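Side-chain contacts in putative Nitroreductase (Desulfovibrio desulfuricans subsp. desulfuricans str. G20, PDB 3E39), which binds flavin mononucleotide and is probably an FMN-dependent oxidoreductase of the nitroreductase family, probably working as a dimer of two identical subunits: residues 69-72 and 73-76; 103-106 and 107-110; 161-165 and 166-170. All coordinates share one frame; numbering follows the deposited sequence. Where two conformers were deposited one is given.

Contact 1. Residues 69-72 and 73-76; sequences TRYG and HIVR. With FMN (flavin mononucleotide), chain E.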
loop_
_atom_site.group_PDB
_atom_site.type_symbol
_atom_site.label_atom_id
_atom_site.label_comp_id
_atom_site.label_asym_id
_atom_site.label_seq_id
_atom_site.Cartn_x
_atom_site.Cartn_y
_atom_site.Cartn_z
ATOM N N THR A 69 12.298 19.998 5.148
ATOM C CA THR A 69 12.309 18.748 5.887
ATOM C C THR A 69 13.427 18.690 6.928
ATOM O O THR A 69 14.504 19.270 6.765
ATOM C CB THR A 69 12.457 17.485 4.948
ATOM O OG1 THR A 69 12.345 16.284 5.724
ATOM C CG2 THR A 69 13.793 17.471 4.171
ATOM N N ARG A 70 13.141 18.011 8.024
ATOM C CA ARG A 70 14.180 17.703 8.987
ATOM C C ARG A 70 15.044 16.519 8.542
ATOM O O ARG A 70 16.087 16.254 9.142
ATOM C CB ARG A 70 13.560 17.482 10.350
ATOM C CG ARG A 70 13.061 18.798 10.937
ATOM C CD ARG A 70 12.626 18.652 12.377
ATOM N NE ARG A 70 12.486 19.948 13.057
ATOM C CZ ARG A 70 11.437 20.763 12.932
ATOM N NH1 ARG A 70 10.420 20.470 12.136
ATOM N NH2 ARG A 70 11.411 21.901 13.609
ATOM N N TYR A 71 14.633 15.836 7.465
ATOM C CA TYR A 71 15.404 14.726 6.923
ATOM C C TYR A 71 16.208 15.120 5.689
ATOM O O TYR A 71 16.245 14.406 4.683
ATOM C CB TYR A 71 14.487 13.561 6.608
ATOM C CG TYR A 71 13.808 12.999 7.823
ATOM C CD1 TYR A 71 14.408 11.985 8.561
ATOM C CD2 TYR A 71 12.571 13.479 8.245
ATOM C CE1 TYR A 71 13.798 11.464 9.676
ATOM C CE2 TYR A 71 11.954 12.963 9.371
ATOM C CZ TYR A 71 12.599 11.952 10.080
ATOM O OH TYR A 71 12.033 11.411 11.181
ATOM N N GLY A 72 16.909 16.241 5.803
ATOM C CA GLY A 72 17.747 16.764 4.733
ATOM C C GLY A 72 18.917 15.878 4.358
ATOM O O GLY A 72 19.323 15.881 3.198
ATOM N N HIS A 73 19.460 15.116 5.317
ATOM C CA HIS A 73 20.569 14.204 5.024
ATOM C C HIS A 73 20.127 13.122 4.035
ATOM O O HIS A 73 20.859 12.798 3.101
ATOM C CB HIS A 73 21.164 13.582 6.295
ATOM C CG HIS A 73 22.366 12.729 6.029
ATOM N ND1 HIS A 73 23.558 13.245 5.561
ATOM C CD2 HIS A 73 22.564 11.395 6.162
ATOM C CE1 HIS A 73 24.433 12.265 5.405
ATOM N NE2 HIS A 73 23.854 11.132 5.763
ATOM N N ILE A 74 18.926 12.580 4.233
ATOM C CA ILE A 74 18.380 11.580 3.331
ATOM C C ILE A 74 18.141 12.229 1.968
ATOM O O ILE A 74 18.550 11.701 0.937
ATOM C CB ILE A 74 17.039 10.993 3.881
ATOM C CG1 ILE A 74 17.290 10.240 5.200
ATOM C CG2 ILE A 74 16.371 10.059 2.820
ATOM C CD1 ILE A 74 16.023 9.741 5.908
ATOM N N VAL A 75 17.488 13.386 1.973
ATOM C CA VAL A 75 17.186 14.102 0.729
ATOM C C VAL A 75 18.449 14.414 -0.064
ATOM O O VAL A 75 18.495 14.168 -1.265
ATOM C CB VAL A 75 16.360 15.397 0.967
ATOM C CG1 VAL A 75 16.196 16.240 -0.334
ATOM C CG2 VAL A 75 14.981 15.044 1.529
ATOM N N ARG A 76 19.474 14.945 0.583
ATOM C CA ARG A 76 20.681 15.298 -0.169
ATOM C C ARG A 76 21.537 14.102 -0.577
ATOM O O ARG A 76 22.341 14.202 -1.504
ATOM C CB ARG A 76 21.531 16.298 0.602
ATOM C CG ARG A 76 20.853 17.611 0.866
ATOM C CD ARG A 76 21.874 18.573 1.474
ATOM N NE ARG A 76 21.252 19.764 2.036
ATOM C CZ ARG A 76 20.780 20.784 1.320
ATOM N NH1 ARG A 76 20.856 20.792 -0.007
ATOM N NH2 ARG A 76 20.224 21.808 1.954
HETATM N N1 FMN E . 11.384 7.287 7.605
HETATM C C2 FMN E . 12.169 8.409 7.772
HETATM O O2 FMN E . 13.368 8.320 7.977
HETATM N N3 FMN E . 11.614 9.667 7.672
HETATM C C4 FMN E . 10.276 9.874 7.429
HETATM O O4 FMN E . 9.880 11.017 7.140
HETATM C C4A FMN E . 9.459 8.749 7.269
HETATM N N5 FMN E . 8.121 8.932 7.017
HETATM C C5A FMN E . 7.287 7.825 6.828
HETATM C C6 FMN E . 5.922 8.034 6.600
HETATM C C7 FMN E . 5.068 6.946 6.396
HETATM C C7M FMN E . 3.581 7.170 6.329
HETATM C C8 FMN E . 5.597 5.641 6.453
HETATM C C8M FMN E . 4.703 4.449 6.208
HETATM C C9 FMN E . 6.956 5.444 6.712
HETATM C C9A FMN E . 7.824 6.541 6.902
HETATM N N10 FMN E . 9.209 6.358 7.164
HETATM C C10 FMN E . 10.026 7.465 7.346
HETATM C "C1'" FMN E . 9.812 5.010 7.278
HETATM C "C2'" FMN E . 9.460 4.324 8.602
HETATM O "O2'" FMN E . 10.220 4.879 9.661
HETATM C "C3'" FMN E . 9.743 2.836 8.478
HETATM O "O3'" FMN E . 8.933 2.308 7.452
HETATM C "C4'" FMN E . 9.441 2.067 9.764
HETATM O "O4'" FMN E . 10.302 2.515 10.786
HETATM C "C5'" FMN E . 9.641 0.580 9.590
HETATM O "O5'" FMN E . 10.887 0.304 8.975
HETATM P P FMN E . 11.086 -0.545 7.633
HETATM O O1P FMN E . 10.546 0.306 6.494
HETATM O O2P FMN E . 12.566 -0.855 7.494
HETATM O O3P FMN E . 10.256 -1.789 7.810
HETATM O O HOH W 1 18.693 15.351 8.201
#
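Y71 and V75 meet at the first turn of helix 72-77, where Y71 is the N-cap residue and its carbonyl starts the alpha-helical ladder. V75 N gives a nearly straight bond to Y71 O (3.2 Å, 170°), in the carbonyl plane, and R76 N follows with a shorter one to G72 O at 2.8 Å. The H73 amide, too early in the helix for such a partner, is satisfied by a water that accepts from H73 N and donates to R70 O. Before the helix an ST turn tightens the chain: T69 OG1 takes the hydrogen of Y71 N at 2.9 Å. That hydroxyl is also hydrogen-bonded to E124, whose other carboxylate oxygen takes the R70 amide. R76 reaches out with an extended chain to a salt bridge with D63. On the flavin side the pyrimidine edge of FMN is turned to one face of the Y71 ring, with FMN N3 3.4 Å above the ring plane over its centre. I74 runs alongside the tyrosine, pointing the same way, and puts its CD1 3.7 Å from FMN O2 and 3.8 Å from Y71 CD1.

Contact 2. Residues 103-106 and 107-110; sequences AAVQ and NMLL
Q106 bends forward along its own helix to lie against L110. Its CG stands opposite the backbone N (chi1 -173°), and a bend at chi2 of 62° turns the carboxamide toward the next turn, so that NE2 sits 4.0 Å from L110 CG while OE1 comes 3.9 Å from L109 CD1. Q106 crosses L109 at about a right angle and L110 more obliquely. NE2 is hydrogen-bonded to OD1 of N107 in the second subunit, and the same bond is made in return by N107 here; the N107 ND2 is used by the carbonyl of A37. Q106 OE1, by contrast, is buried with no partner in the model.

The leucines L109 and L110 both carry CG opposite the carbonyl carbon, and each CG rests on the carbonyl oxygen four residues back, L110 CG lying 3.4 Å from Q106 O. L109 CG also packs on V105 CG1 at 4.2 Å. Selenomethionine M108, in the conformer given, runs out from the helix and then bends at chi3 (-72°), bringing its CE back to 3.6 Å from A104 O and near V105 CG2. Beneath these side chains the backbone keeps its regular i to i+4 bonds, from A103 O to N107 N through Q106 O to L110 N.

V105, M108 and L109 face the sheet, touching I149 on strand 143-152, whereas A103, Q106, N107 and L110 meet the second subunit, with L110 against its own copy. Such a long central helix, with one flank on the sheet and another at the dimer interface, is characteristic of the nitroreductase fold.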
loop_
_atom_site.group_PDB
_atom_site.type_symbol
_atom_site.label_atom_id
_atom_site.label_comp_id
_atom_site.label_asym_id
_atom_site.label_seq_id
_atom_site.Cartn_x
_atom_site.Cartn_y
_atom_site.Cartn_z
ATOM N N ALA A 103 -0.813 2.393 -1.250
ATOM C CA ALA A 103 -0.616 1.168 -2.055
ATOM C C ALA A 103 0.355 1.447 -3.202
ATOM O O ALA A 103 1.207 0.598 -3.535
ATOM C CB ALA A 103 -1.936 0.634 -2.559
ATOM N N ALA A 104 0.258 2.636 -3.805
ATOM C CA ALA A 104 1.187 3.052 -4.858
ATOM C C ALA A 104 2.610 3.189 -4.311
ATOM O O ALA A 104 3.556 2.687 -4.903
ATOM C CB ALA A 104 0.745 4.374 -5.473
ATOM N N VAL A 105 2.760 3.861 -3.168
ATOM C CA VAL A 105 4.084 4.008 -2.534
ATOM C C VAL A 105 4.656 2.599 -2.228
ATOM O O VAL A 105 5.788 2.312 -2.539
ATOM C CB VAL A 105 4.075 4.931 -1.297
ATOM C CG1 VAL A 105 5.427 4.913 -0.581
ATOM C CG2 VAL A 105 3.667 6.400 -1.616
ATOM N N GLN A 106 3.858 1.709 -1.630
ATOM C CA GLN A 106 4.316 0.388 -1.290
ATOM C C GLN A 106 4.801 -0.392 -2.510
ATOM O O GLN A 106 5.850 -1.005 -2.447
ATOM C CB GLN A 106 3.223 -0.408 -0.546
ATOM C CG GLN A 106 3.704 -1.764 -0.015
ATOM C CD GLN A 106 4.838 -1.686 1.032
ATOM O OE1 GLN A 106 5.131 -0.631 1.612
ATOM N NE2 GLN A 106 5.426 -2.846 1.328
ATOM N N ASN A 107 4.056 -0.337 -3.622
ATOM C CA ASN A 107 4.492 -0.971 -4.858
ATOM C C ASN A 107 5.846 -0.440 -5.310
ATOM O O ASN A 107 6.692 -1.202 -5.741
ATOM C CB ASN A 107 3.497 -0.726 -5.993
ATOM C CG ASN A 107 2.396 -1.746 -6.062
ATOM O OD1 ASN A 107 2.332 -2.695 -5.259
ATOM N ND2 ASN A 107 1.520 -1.568 -7.048
HETATM N N MSE A 108 6.026 0.871 -5.218
HETATM C CA MSE A 108 7.279 1.499 -5.606
HETATM C C MSE A 108 8.451 1.090 -4.711
HETATM O O MSE A 108 9.548 0.858 -5.201
HETATM C CB MSE A 108 7.107 3.011 -5.721
HETATM C CG MSE A 108 6.246 3.364 -6.931
HETATM SE SE MSE A 108 6.207 5.203 -7.385
HETATM C CE MSE A 108 5.071 5.774 -5.823
ATOM N N LEU A 109 8.209 0.945 -3.404
ATOM C CA LEU A 109 9.238 0.495 -2.456
ATOM C C LEU A 109 9.622 -0.974 -2.748
ATOM O O LEU A 109 10.801 -1.341 -2.687
ATOM C CB LEU A 109 8.743 0.627 -1.010
ATOM C CG LEU A 109 8.517 2.025 -0.442
ATOM C CD1 LEU A 109 8.022 1.892 1.013
ATOM C CD2 LEU A 109 9.782 2.895 -0.616
ATOM N N LEU A 110 8.618 -1.814 -3.048
ATOM C CA LEU A 110 8.856 -3.211 -3.408
ATOM C C LEU A 110 9.615 -3.285 -4.754
ATOM O O LEU A 110 10.552 -4.069 -4.926
ATOM C CB LEU A 110 7.544 -3.994 -3.474
ATOM C CG LEU A 110 6.862 -4.214 -2.112
ATOM C CD1 LEU A 110 5.461 -4.843 -2.256
ATOM C CD2 LEU A 110 7.758 -5.087 -1.190
#

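Contact 3. Residues 161-165 and 166-170; sequences SRRPL and AELLL. With FMN (flavin mononucleotide), chain E.
R163 and E167 cross at about a right angle and lock together in a salt bridge that spans the start of helix 165-168. The arginine approaches side-on, and both NE and NH2 point at the same carboxylate oxygen: R163 NE is 2.9 Å from E167 OE1 and meets it nearly along its C-O axis, while NH2 reaches that oxygen at 3.1 Å from its anti side, tilted out of the carboxylate plane. OE1 lies close to the guanidinium plane, yet the two flat groups are turned 61° apart, so this is not the coplanar, two-oxygen pairing. A bend at chi3 (71°) of R163 swings NE round to the glutamate, whose chain is extended beyond CG. The other carboxylate oxygen, OE2, leans on the proline ring, 3.5 Å from P164 CD.

L168 CD2 lies 4.1 Å from R163 CD, and L165 sets its CG 3.8 Å from L169 CD1. The turn rests on two i to i+3 bonds, E167 N to P164 O and L168 N to L165 O, with the donors well above the carbonyl planes; the i+4 bonds, L168 N to P164 O and L169 N to L165 O, are weak.

The far end of R162 reaches the FMN phosphate. Its NH2 gives a bond of 2.8 Å to FMN O3P, which lies at the guanidinium edge, and NH1 adds a weak one while also binding S161 O. NE and NH2 are further held by the carbonyls of A41 and W40 of the second subunit. The short helix 165-168 follows strand 143-152 in the chain, with E178 of its own chain beside L165 and L169; L165 packs on E36 of helix 28-39 and L168 on R51 of strand 50-56, both of the second subunit.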
loop_
_atom_site.group_PDB
_atom_site.type_symbol
_atom_site.label_atom_id
_atom_site.label_comp_id
_atom_site.label_asym_id
_atom_site.label_seq_id
_atom_site.Cartn_x
_atom_site.Cartn_y
_atom_site.Cartn_z
ATOM N N SER A 161 11.597 -3.943 13.223
ATOM C CA SER A 161 10.916 -4.975 13.992
ATOM C C SER A 161 9.429 -4.853 13.752
ATOM O O SER A 161 8.937 -3.823 13.310
ATOM C CB SER A 161 11.216 -4.804 15.482
ATOM O OG SER A 161 10.609 -3.644 16.062
ATOM N N ARG A 162 8.719 -5.947 13.949
ATOM C CA ARG A 162 7.255 -5.893 13.929
ATOM C C ARG A 162 6.734 -6.665 15.121
ATOM O O ARG A 162 7.390 -7.611 15.604
ATOM C CB ARG A 162 6.672 -6.489 12.649
ATOM C CG ARG A 162 6.925 -5.697 11.380
ATOM C CD ARG A 162 6.259 -4.301 11.339
ATOM N NE ARG A 162 6.490 -3.775 9.979
ATOM C CZ ARG A 162 7.619 -3.205 9.571
ATOM N NH1 ARG A 162 8.611 -2.986 10.423
ATOM N NH2 ARG A 162 7.745 -2.808 8.307
ATOM N N ARG A 163 5.569 -6.253 15.593
ATOM C CA ARG A 163 4.851 -6.973 16.648
ATOM C C ARG A 163 4.430 -8.336 16.094
ATOM O O ARG A 163 4.323 -8.507 14.882
ATOM C CB ARG A 163 3.615 -6.191 17.085
ATOM C CG ARG A 163 3.930 -4.865 17.729
ATOM C CD ARG A 163 2.669 -4.149 18.177
ATOM N NE ARG A 163 2.039 -4.777 19.335
ATOM C CZ ARG A 163 0.845 -4.438 19.818
ATOM N NH1 ARG A 163 0.132 -3.478 19.251
ATOM N NH2 ARG A 163 0.349 -5.069 20.875
ATOM N N PRO A 164 4.254 -9.333 16.980
ATOM C CA PRO A 164 3.818 -10.628 16.530
ATOM C C PRO A 164 2.418 -10.551 16.000
ATOM O O PRO A 164 1.613 -9.789 16.516
ATOM C CB PRO A 164 3.829 -11.491 17.811
ATOM C CG PRO A 164 4.542 -10.731 18.814
ATOM C CD PRO A 164 4.459 -9.287 18.437
ATOM N N LEU A 165 2.132 -11.325 14.966
ATOM C CA LEU A 165 0.783 -11.376 14.373
ATOM C C LEU A 165 -0.290 -11.544 15.415
ATOM O O LEU A 165 -1.383 -10.935 15.332
ATOM C CB LEU A 165 0.712 -12.535 13.381
ATOM C CG LEU A 165 -0.622 -12.777 12.699
ATOM C CD1 LEU A 165 -1.079 -11.469 12.100
ATOM C CD2 LEU A 165 -0.460 -13.906 11.671
ATOM N N ALA A 166 0.008 -12.373 16.418
ATOM C CA ALA A 166 -0.931 -12.642 17.516
ATOM C C ALA A 166 -1.405 -11.378 18.249
ATOM O O ALA A 166 -2.572 -11.292 18.653
ATOM C CB ALA A 166 -0.292 -13.613 18.504
ATOM N N GLU A 167 -0.510 -10.403 18.394
ATOM C CA GLU A 167 -0.853 -9.149 19.036
ATOM C C GLU A 167 -1.635 -8.208 18.117
ATOM O O GLU A 167 -2.225 -7.225 18.585
ATOM C CB GLU A 167 0.409 -8.423 19.515
ATOM C CG GLU A 167 1.155 -9.181 20.621
ATOM C CD GLU A 167 2.393 -8.470 21.104
ATOM O OE1 GLU A 167 2.585 -7.263 20.817
ATOM O OE2 GLU A 167 3.216 -9.136 21.757
ATOM N N LEU A 168 -1.612 -8.498 16.820
ATOM C CA LEU A 168 -2.248 -7.627 15.814
ATOM C C LEU A 168 -3.611 -8.152 15.321
ATOM O O LEU A 168 -4.351 -7.448 14.646
ATOM C CB LEU A 168 -1.277 -7.421 14.650
ATOM C CG LEU A 168 0.051 -6.745 15.004
ATOM C CD1 LEU A 168 0.940 -6.713 13.757
ATOM C CD2 LEU A 168 -0.164 -5.350 15.542
ATOM N N LEU A 169 -3.938 -9.390 15.670
ATOM C CA LEU A 169 -5.227 -9.973 15.340
ATOM C C LEU A 169 -6.268 -9.595 16.384
ATOM O O LEU A 169 -5.953 -9.582 17.601
ATOM C CB LEU A 169 -5.093 -11.497 15.285
ATOM C CG LEU A 169 -4.394 -12.108 14.078
ATOM C CD1 LEU A 169 -4.008 -13.559 14.344
ATOM C CD2 LEU A 169 -5.322 -11.981 12.856
ATOM N N LEU A 170 -7.510 -9.326 15.951
ATOM C CA LEU A 170 -8.582 -9.043 16.915
ATOM C C LEU A 170 -9.166 -10.335 17.503
ATOM O O LEU A 170 -9.863 -10.309 18.531
ATOM C CB LEU A 170 -9.708 -8.225 16.311
ATOM C CG LEU A 170 -9.300 -6.877 15.706
ATOM C CD1 LEU A 170 -10.508 -6.167 15.124
ATOM C CD2 LEU A 170 -8.592 -5.970 16.704
HETATM N N1 FMN E . 11.384 7.287 7.605
HETATM C C2 FMN E . 12.169 8.409 7.772
HETATM O O2 FMN E . 13.368 8.320 7.977
HETATM N N3 FMN E . 11.614 9.667 7.672
HETATM C C4 FMN E . 10.276 9.874 7.429
HETATM O O4 FMN E . 9.880 11.017 7.140
HETATM C C4A FMN E . 9.459 8.749 7.269
HETATM N N5 FMN E . 8.121 8.932 7.017
HETATM C C5A FMN E . 7.287 7.825 6.828
HETATM C C6 FMN E . 5.922 8.034 6.600
HETATM C C7 FMN E . 5.068 6.946 6.396
HETATM C C7M FMN E . 3.581 7.170 6.329
HETATM C C8 FMN E . 5.597 5.641 6.453
HETATM C C8M FMN E . 4.703 4.449 6.208
HETATM C C9 FMN E . 6.956 5.444 6.712
HETATM C C9A FMN E . 7.824 6.541 6.902
HETATM N N10 FMN E . 9.209 6.358 7.164
HETATM C C10 FMN E . 10.026 7.465 7.346
HETATM C "C1'" FMN E . 9.812 5.010 7.278
HETATM C "C2'" FMN E . 9.460 4.324 8.602
HETATM O "O2'" FMN E . 10.220 4.879 9.661
HETATM C "C3'" FMN E . 9.743 2.836 8.478
HETATM O "O3'" FMN E . 8.933 2.308 7.452
HETATM C "C4'" FMN E . 9.441 2.067 9.764
HETATM O "O4'" FMN E . 10.302 2.515 10.786
HETATM C "C5'" FMN E . 9.641 0.580 9.590
HETATM O "O5'" FMN E . 10.887 0.304 8.975
HETATM P P FMN E . 11.086 -0.545 7.633
HETATM O O1P FMN E . 10.546 0.306 6.494
HETATM O O2P FMN E . 12.566 -0.855 7.494
HETATM O O3P FMN E . 10.256 -1.789 7.810
HETATM O O HOH W 2 -2.478 -6.420 21.437
#

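The contacts follow one another along the chain and none touches another. Contact 1 opens helix 72-77, just ahead of strand 80-87; contact 2 lies in the middle of helix 94-114, close to the centre of the chain; contact 3 belongs to the tail that follows strand 143-152. The centres of contacts 1 and 2 are about 21 Å apart, those of 2 and 3 about 22 Å, and those of 1 and 3 about 31 Å. Contacts 1 and 3 both reach FMN, one at the flavin ring and the other at the phosphate, whereas contacts 2 and 3 both meet the second subunit. R162 of contact 3 joins the two, which suggests that the phosphate site depends in part on the dimer.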